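Local coordinates for protein beta-N-acetylhexosaminidase (Beutenbergia cavernae, PDB 5BU9) that probably hydrolyses terminal non-reducing N-acetyl-D-hexosamine residues from N-acetyl-beta-D-hexosaminides, as a glycoside hydrolase of family 3, at residues L189-E194 / A209-V214. Sequence-based numbering, arbitrary orientation.
Sequences LGRVTE and ADDASV
Arg191, in the irregular loop 189-194, reaches across to Asp211, where the chain of 209-214 turns into helix 212-222; the two backbones stay apart and only these two side chains meet. The link is a salt bridge that is also a hydrogen bond, NH1 of Arg191 lying 3.0 Å from OD1 of Asp211 with an N-H...O angle of 154°. The carboxylate oxygen sits at the edge of the guanidinium and in its plane, and NH1 meets it nearly along the C-O direction, while the two flat groups are turned 47° against each other. CD of Arg191 also comes near, 3.7 Å from OD1 of Asp211. A bend at chi3 (66°) in an otherwise extended chain swings the guanidinium round to present NH1. This is the (beta/alpha)8-type barrel domain of family 3 hydrolases, and the bridge ties the loop that follows strand 180-186 to the N-terminus of the next long helix. Asp211 is the N-cap of that helix: its other oxygen, OD2, accepts from the backbone N of Ser213 at 2.7 Å, in an almost straight bond that comes in on the anti side, somewhat out of the carboxylate plane. One carboxylate thus serves two partners, and both grips limit its rotation. With an alanine here in place of Asp211 both oxygens go, which would probably leave the Arg191 guanidinium without this counter-charge and the Ser213 N-H without its capping acceptor. The Arg191 side chain also touches Asp204 of strand 203-204 and Val206 and Thr207 in the loop after it.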
loop_
_atom_site.group_PDB
_atom_site.type_symbol
_atom_site.label_atom_id
_atom_site.label_comp_id
_atom_site.label_asym_id
_atom_site.label_seq_id
_atom_site.Cartn_x
_atom_site.Cartn_y
_atom_site.Cartn_z
ATOM N N LEU A 189 -2.831 -12.551 3.008
ATOM C CA LEU A 189 -3.146 -12.377 4.425
ATOM C C LEU A 189 -4.454 -13.067 4.789
ATOM O O LEU A 189 -4.938 -12.933 5.912
ATOM C CB LEU A 189 -3.232 -10.886 4.745
ATOM C CG LEU A 189 -2.804 -10.313 6.084
ATOM C CD1 LEU A 189 -1.544 -10.981 6.612
ATOM C CD2 LEU A 189 -2.574 -8.815 5.911
ATOM N N GLY A 190 -5.024 -13.806 3.841
ATOM C CA GLY A 190 -6.312 -14.425 4.064
ATOM C C GLY A 190 -6.283 -15.710 4.859
ATOM O O GLY A 190 -7.320 -16.337 5.033
ATOM N N ARG A 191 -5.113 -16.123 5.344
ATOM C CA ARG A 191 -5.036 -17.397 6.053
ATOM C C ARG A 191 -4.374 -17.303 7.441
ATOM O O ARG A 191 -4.277 -18.311 8.144
ATOM C CB ARG A 191 -4.314 -18.428 5.180
ATOM C CG ARG A 191 -4.906 -18.504 3.750
ATOM C CD ARG A 191 -4.412 -19.776 3.028
ATOM N NE ARG A 191 -4.958 -20.955 3.690
ATOM C CZ ARG A 191 -4.808 -22.205 3.276
ATOM N NH1 ARG A 191 -4.102 -22.484 2.174
ATOM N NH2 ARG A 191 -5.374 -23.181 3.982
ATOM N N VAL A 192 -3.954 -16.112 7.868
ATOM C CA VAL A 192 -3.475 -15.966 9.251
ATOM C C VAL A 192 -4.662 -16.073 10.207
ATOM O O VAL A 192 -5.792 -15.763 9.835
ATOM C CB VAL A 192 -2.741 -14.638 9.481
ATOM C CG1 VAL A 192 -1.382 -14.618 8.754
ATOM C CG2 VAL A 192 -3.634 -13.468 9.050
ATOM N N THR A 193 -4.400 -16.509 11.432
ATOM C CA THR A 193 -5.429 -16.608 12.451
ATOM C C THR A 193 -5.300 -15.504 13.523
ATOM O O THR A 193 -6.054 -15.494 14.493
ATOM C CB THR A 193 -5.369 -17.954 13.123
ATOM O OG1 THR A 193 -4.001 -18.192 13.503
ATOM C CG2 THR A 193 -5.851 -19.067 12.166
ATOM N N GLU A 194 -4.336 -14.600 13.348
ATOM C CA GLU A 194 -4.200 -13.419 14.206
ATOM C C GLU A 194 -4.028 -12.176 13.386
ATOM O O GLU A 194 -3.757 -12.259 12.197
ATOM C CB GLU A 194 -3.020 -13.555 15.160
ATOM C CG GLU A 194 -3.325 -14.494 16.346
ATOM C CD GLU A 194 -2.808 -15.871 16.061
ATOM O OE1 GLU A 194 -3.470 -16.854 16.485
ATOM O OE2 GLU A 194 -1.745 -15.951 15.384
ATOM N N ALA A 209 4.366 -20.733 -1.808
ATOM C CA ALA A 209 4.539 -19.955 -3.042
ATOM C C ALA A 209 3.555 -20.412 -4.132
ATOM O O ALA A 209 3.304 -19.689 -5.081
ATOM C CB ALA A 209 6.000 -20.059 -3.553
ATOM N N ASP A 210 2.992 -21.611 -3.978
ATOM C CA ASP A 210 2.002 -22.162 -4.926
ATOM C C ASP A 210 0.560 -21.879 -4.493
ATOM O O ASP A 210 -0.386 -22.251 -5.200
ATOM C CB ASP A 210 2.166 -23.697 -5.091
ATOM C CG ASP A 210 3.560 -24.111 -5.569
ATOM O OD1 ASP A 210 4.070 -23.525 -6.555
ATOM O OD2 ASP A 210 4.148 -25.028 -4.943
ATOM N N ASP A 211 0.392 -21.232 -3.335
ATOM C CA ASP A 211 -0.935 -20.957 -2.814
ATOM C C ASP A 211 -1.766 -20.222 -3.852
ATOM O O ASP A 211 -1.253 -19.446 -4.651
ATOM C CB ASP A 211 -0.887 -20.109 -1.522
ATOM C CG ASP A 211 -2.242 -20.089 -0.763
ATOM O OD1 ASP A 211 -2.483 -20.976 0.095
ATOM O OD2 ASP A 211 -3.079 -19.187 -1.014
ATOM N N ALA A 212 -3.064 -20.436 -3.764
ATOM C CA ALA A 212 -4.041 -19.717 -4.551
ATOM C C ALA A 212 -3.862 -18.200 -4.443
ATOM O O ALA A 212 -4.060 -17.477 -5.426
ATOM C CB ALA A 212 -5.424 -20.121 -4.116
ATOM N N SER A 213 -3.487 -17.709 -3.267
ATOM C CA SER A 213 -3.298 -16.263 -3.112
ATOM C C SER A 213 -2.123 -15.787 -3.969
ATOM O O SER A 213 -2.231 -14.787 -4.670
ATOM C CB SER A 213 -3.082 -15.877 -1.653
ATOM O OG SER A 213 -1.873 -16.416 -1.161
ATOM N N VAL A 214 -1.029 -16.535 -3.963
ATOM C CA VAL A 214 0.093 -16.205 -4.837
ATOM C C VAL A 214 -0.322 -16.283 -6.309
ATOM O O VAL A 214 0.070 -15.441 -7.099
ATOM C CB VAL A 214 1.278 -17.096 -4.567
ATOM C CG1 VAL A 214 2.441 -16.692 -5.464
ATOM C CG2 VAL A 214 1.669 -16.955 -3.113
#